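PDB 3MYR: hydrogenase (NiFe) small subunit HydA from Allochromatium vinosum, which carries the iron-sulfur clusters of a heterodimeric [NiFe] hydrogenase, passing electrons between the nickel-iron site of the large subunit and an external redox partner. Local coordinates for the interface of chains A and B. Residues are numbered along the deposited sequence; one frame, centred on the assembly and turned at random. Chains: chain A, Hydrogenase (NiFe) small subunit HydA; chain B, Nickel-dependent hydrogenase large subunit.

Contact 1: the interface of chains A and B. Residues chain A 189-190, 208-211, 242, 244; chain B 225, 231-233.
Loop segments of chain B around B:Pro225 and B:Asp231 to B:Ala233 pack against the short helix 206-210 of chain A, the glycine A:Gly211 that follows it, the A:Tyr189–A:Arg190 turn and the loop at A:Glu242 and A:Gly244. B:Ser232 carries most of the contact from chain B, with 78 Å² of its surface hidden. Its hydroxyl OG, anti to the backbone N (chi1 179°), reaches the phenol OH of A:Tyr189 in a 2.7 Å hydrogen bond whose donor is not decided. The serine CB comes to the edge of the tyrosine ring, in its plane, while A:Gly211 CA lies against the same B:Ser232 CB at 3.5 Å, a tight carbon contact.

The phenol oxygen is gripped from its own chain as well. A:Arg190 runs extended across one face of the ring, with CG 3.7 Å above its centre, and ends on the phenol oxygen, which it meets side-on through both NE and NH2. The A:Tyr189 oxygen OH sits 3.0 Å from A:Arg190 NE and is tilted 23° out of the guanidinium plane. Two N-H groups already point at this oxygen, so the phenol may be the donor to the serine; the coordinates do not show the proton. A:Gly211 CA covers one face of this guanidinium, toward its rim.

Apolar contact continues at B:Pro225, which runs antiparallel alongside A:Lys209, ring CB against the aliphatic CG, while the proline CG faces the carbonyl of A:Ala208. Two waters extend the polar contact: one joins the carbonyl oxygens of A:Glu242 and B:Ser232, and the other takes B:Asp231 OD1, a carboxylate oxygen, at 2.7 Å and A:Gln210 O, the backbone carbonyl, at 2.9 Å.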
# COMPACT_ATOMS: atom_id res chain seq x y z
N TYR A 189 10.96 -27.94 3.46
CA TYR A 189 11.42 -28.93 2.48
C TYR A 189 12.95 -28.94 2.27
O TYR A 189 13.44 -29.86 1.64
CB TYR A 189 10.68 -28.79 1.13
CG TYR A 189 11.21 -27.63 0.29
CD1 TYR A 189 12.00 -27.84 -0.84
CD2 TYR A 189 10.90 -26.28 0.65
CE1 TYR A 189 12.51 -26.76 -1.62
CE2 TYR A 189 11.44 -25.17 -0.09
CZ TYR A 189 12.21 -25.43 -1.23
OH TYR A 189 12.73 -24.40 -1.95
N ARG A 190 13.69 -27.94 2.81
CA ARG A 190 15.16 -27.91 2.71
C ARG A 190 15.79 -28.53 3.94
O ARG A 190 17.02 -28.71 4.02
CB ARG A 190 15.69 -26.49 2.50
CG ARG A 190 15.00 -25.77 1.27
CD ARG A 190 15.76 -24.54 0.87
NE ARG A 190 15.16 -23.88 -0.27
CZ ARG A 190 15.77 -23.04 -1.10
NH1 ARG A 190 17.10 -22.93 -1.09
NH2 ARG A 190 15.05 -22.45 -2.07
N ALA A 208 21.76 -22.87 -4.08
CA ALA A 208 20.51 -22.09 -4.17
C ALA A 208 19.62 -22.69 -5.25
O ALA A 208 18.42 -22.85 -5.05
CB ALA A 208 20.81 -20.56 -4.51
N LYS A 209 20.21 -23.01 -6.40
CA LYS A 209 19.39 -23.49 -7.55
C LYS A 209 18.80 -24.82 -7.24
O LYS A 209 17.71 -25.13 -7.73
CB LYS A 209 20.22 -23.66 -8.83
CG LYS A 209 20.65 -22.30 -9.45
CD LYS A 209 21.60 -22.67 -10.62
CE LYS A 209 22.36 -21.52 -11.25
NZ LYS A 209 21.48 -20.51 -11.65
N GLN A 210 19.50 -25.60 -6.43
CA GLN A 210 19.04 -26.95 -6.09
C GLN A 210 18.16 -27.00 -4.84
O GLN A 210 17.70 -28.08 -4.47
CB GLN A 210 20.24 -27.88 -5.83
CG GLN A 210 21.09 -28.02 -7.10
CD GLN A 210 20.36 -28.85 -8.15
OE1 GLN A 210 19.93 -29.94 -7.84
NE2 GLN A 210 20.15 -28.31 -9.35
N GLY A 211 17.87 -25.88 -4.20
CA GLY A 211 17.10 -26.01 -2.98
C GLY A 211 17.86 -26.59 -1.79
O GLY A 211 17.25 -27.20 -0.91
N GLU A 242 10.81 -21.19 -0.31
CA GLU A 242 10.69 -21.84 -1.62
C GLU A 242 11.10 -20.90 -2.77
O GLU A 242 11.73 -21.31 -3.73
CB GLU A 242 9.26 -22.34 -1.83
CG GLU A 242 9.11 -22.91 -3.22
CD GLU A 242 7.70 -23.52 -3.49
OE1 GLU A 242 7.31 -23.59 -4.67
OE2 GLU A 242 7.00 -23.97 -2.57
N GLY A 244 13.43 -18.66 -2.51
CA GLY A 244 14.88 -18.50 -2.48
C GLY A 244 15.38 -17.49 -1.45
O GLY A 244 16.52 -17.17 -1.45
N PRO B 225 16.22 -18.11 -7.73
CA PRO B 225 17.12 -18.51 -8.82
C PRO B 225 16.36 -19.19 -9.95
O PRO B 225 15.17 -19.54 -9.79
CB PRO B 225 18.11 -19.51 -8.13
CG PRO B 225 17.30 -20.05 -6.95
CD PRO B 225 16.26 -19.03 -6.58
N ASP B 231 13.84 -28.92 -8.96
CA ASP B 231 12.61 -28.91 -8.21
C ASP B 231 12.44 -27.74 -7.30
O ASP B 231 11.40 -27.68 -6.65
CB ASP B 231 12.37 -30.21 -7.39
CG ASP B 231 13.26 -30.30 -6.05
OD1 ASP B 231 14.37 -29.67 -5.95
OD2 ASP B 231 12.83 -31.01 -5.08
N SER B 232 13.42 -26.84 -7.21
CA SER B 232 13.37 -25.76 -6.18
C SER B 232 13.82 -24.39 -6.74
O SER B 232 14.57 -23.59 -6.05
CB SER B 232 14.31 -26.09 -5.03
OG SER B 232 14.27 -25.02 -4.05
N ALA B 233 13.58 -24.20 -8.03
CA ALA B 233 13.98 -22.98 -8.72
C ALA B 233 12.92 -22.65 -9.78
O ALA B 233 12.07 -23.46 -10.09
CB ALA B 233 15.34 -23.17 -9.44
O HOH W 1 13.97 -21.07 -5.16
O HOH W 2 17.03 -29.96 -6.57

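Contact 2: the interface of chains A and B. Residues chain A 13-14, 119-120; chain B 39, 41, 44, 56, 59-60.
A:Leu119, on the short helix 118-121 of the small subunit, pushes its forked tip into a pocket of the large subunit and hides 86 Å² there. CG stands anti to the backbone N (chi1 -162°), which sends the two methyls toward chain B. A:Leu119 CD1 meets the methyl B:Ile41 CD1 at 3.5 Å, the two side chains lying nearly perpendicular, and also touches the CB of B:Arg59. A:Leu119 CD2 turns instead to the ring of B:Phe56, 3.8 Å from B:Phe56 CD2. B:Ile44 reaches back with its CD1 to the leucine's carbonyl oxygen.

B:Arg39 lies alongside A:Pro120 and parallel to it, with A:Pro120 CG 3.8 Å from B:Arg39 CD. The arginine chain then bends at chi3 (-62°) and spends its guanidinium on its own subunit: B:Arg39 NH2 bonds B:Ile60 O at 2.8 Å, close to the guanidinium plane, and NH1 bonds B:Arg59 O. These two carbonyls fix the rotation of the flat group. B:Ile41 CD1 sits over the centre of one face, and A:Glu13 O lies above the opposite face, toward its rim. A:Cys14 CB lies 3.7 Å from B:Arg39 NH1. No direct hydrogen bond spans this patch; a water bridges A:Pro120 O and B:Arg39 O.

A:Cys14 is a ligand of the [4Fe-4S] cluster bound by A:Cys14, A:Cys17, A:Cys113 and A:Cys147. The patch thus packs the cluster-binding loop, just before helix 16-23, and helix 118-121 against helix 41-44 and the end of helix 53-58 of the large subunit, immediately ahead of its nickel-binding B:Cys61.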
# COMPACT_ATOMS: atom_id res chain seq x y z
N GLU A 13 -0.25 0.77 11.69
CA GLU A 13 -0.10 -0.37 10.79
C GLU A 13 0.42 0.12 9.42
O GLU A 13 0.38 1.36 9.11
CB GLU A 13 -1.40 -1.14 10.58
CG GLU A 13 -2.67 -0.34 10.69
CD GLU A 13 -3.19 0.33 9.41
OE1 GLU A 13 -3.33 1.61 9.38
OE2 GLU A 13 -3.69 -0.42 8.53
N CYS A 14 0.76 -0.84 8.56
CA CYS A 14 1.19 -0.45 7.23
C CYS A 14 0.09 -0.85 6.22
O CYS A 14 0.22 -0.61 5.03
CB CYS A 14 2.55 -1.17 6.95
SG CYS A 14 2.36 -2.93 6.39
N LEU A 119 7.16 -3.51 14.08
CA LEU A 119 8.11 -2.59 13.55
C LEU A 119 8.17 -1.29 14.33
O LEU A 119 9.24 -0.84 14.64
CB LEU A 119 7.79 -2.32 12.11
CG LEU A 119 8.78 -1.72 11.17
CD1 LEU A 119 8.24 -0.98 9.95
CD2 LEU A 119 10.23 -1.59 11.58
N PRO A 120 7.02 -0.65 14.60
CA PRO A 120 7.08 0.61 15.39
C PRO A 120 7.80 0.44 16.75
O PRO A 120 8.42 1.37 17.29
CB PRO A 120 5.59 0.97 15.64
CG PRO A 120 4.84 0.30 14.42
CD PRO A 120 5.63 -1.09 14.32
N ARG B 39 5.43 6.53 12.77
CA ARG B 39 6.20 5.40 13.32
C ARG B 39 7.71 5.69 13.50
O ARG B 39 8.36 5.15 14.42
CB ARG B 39 5.98 4.11 12.51
CG ARG B 39 4.54 3.62 12.61
CD ARG B 39 4.12 2.63 11.53
NE ARG B 39 4.21 3.26 10.21
CZ ARG B 39 4.30 2.60 9.05
NH1 ARG B 39 4.37 1.26 9.04
NH2 ARG B 39 4.44 3.30 7.92
N ILE B 41 10.23 5.17 11.14
CA ILE B 41 11.03 4.11 10.57
C ILE B 41 12.46 4.58 10.18
O ILE B 41 13.44 3.82 10.28
CB ILE B 41 10.27 3.46 9.39
CG1 ILE B 41 9.00 2.80 9.97
CG2 ILE B 41 11.23 2.42 8.60
CD1 ILE B 41 7.96 2.35 8.91
N ILE B 44 14.43 4.18 13.19
CA ILE B 44 14.63 2.74 13.47
C ILE B 44 15.80 2.13 12.70
O ILE B 44 16.61 1.36 13.26
CB ILE B 44 13.32 1.98 13.30
CG1 ILE B 44 12.38 2.43 14.45
CG2 ILE B 44 13.52 0.38 13.34
CD1 ILE B 44 10.86 2.11 14.19
N PHE B 56 12.88 -3.74 6.40
CA PHE B 56 12.25 -2.69 7.25
C PHE B 56 11.41 -1.71 6.44
O PHE B 56 10.25 -1.44 6.78
CB PHE B 56 13.32 -1.87 8.01
CG PHE B 56 14.03 -2.64 9.09
CD1 PHE B 56 15.02 -3.61 8.76
CD2 PHE B 56 13.73 -2.40 10.45
CE1 PHE B 56 15.66 -4.35 9.74
CE2 PHE B 56 14.39 -3.13 11.50
CZ PHE B 56 15.38 -4.12 11.15
N ARG B 59 7.93 -2.43 4.96
CA ARG B 59 6.85 -2.32 5.95
C ARG B 59 6.46 -0.87 6.25
O ARG B 59 5.58 -0.63 7.06
CB ARG B 59 7.20 -3.08 7.25
CG ARG B 59 6.81 -4.58 7.17
CD ARG B 59 7.60 -5.37 6.06
NE ARG B 59 7.47 -6.81 6.28
CZ ARG B 59 8.18 -7.73 5.64
NH1 ARG B 59 9.24 -7.35 4.91
NH2 ARG B 59 7.87 -9.04 5.77
N ILE B 60 7.05 0.09 5.55
CA ILE B 60 6.39 1.40 5.47
C ILE B 60 4.95 1.22 5.03
O ILE B 60 4.04 1.93 5.51
CB ILE B 60 7.18 2.35 4.51
CG1 ILE B 60 8.44 2.79 5.29
CG2 ILE B 60 6.27 3.57 4.09
CD1 ILE B 60 9.47 3.63 4.35
O HOH W 3 7.78 3.93 16.83

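Contact 1 and contact 2 lie about 30 Å apart, measured between the centres of their C-alpha atoms, and share no residue or secondary-structure element. Both belong to the interface of the small and large subunits that form the heterodimer. Contact 2 adjoins the cluster loop near the nickel-iron centre, whereas contact 1 involves the part of chain A that binds the second [4Fe-4S] cluster, beside its ligand A:Cys188. Contact at both places may help to hold the clusters in line with the active site.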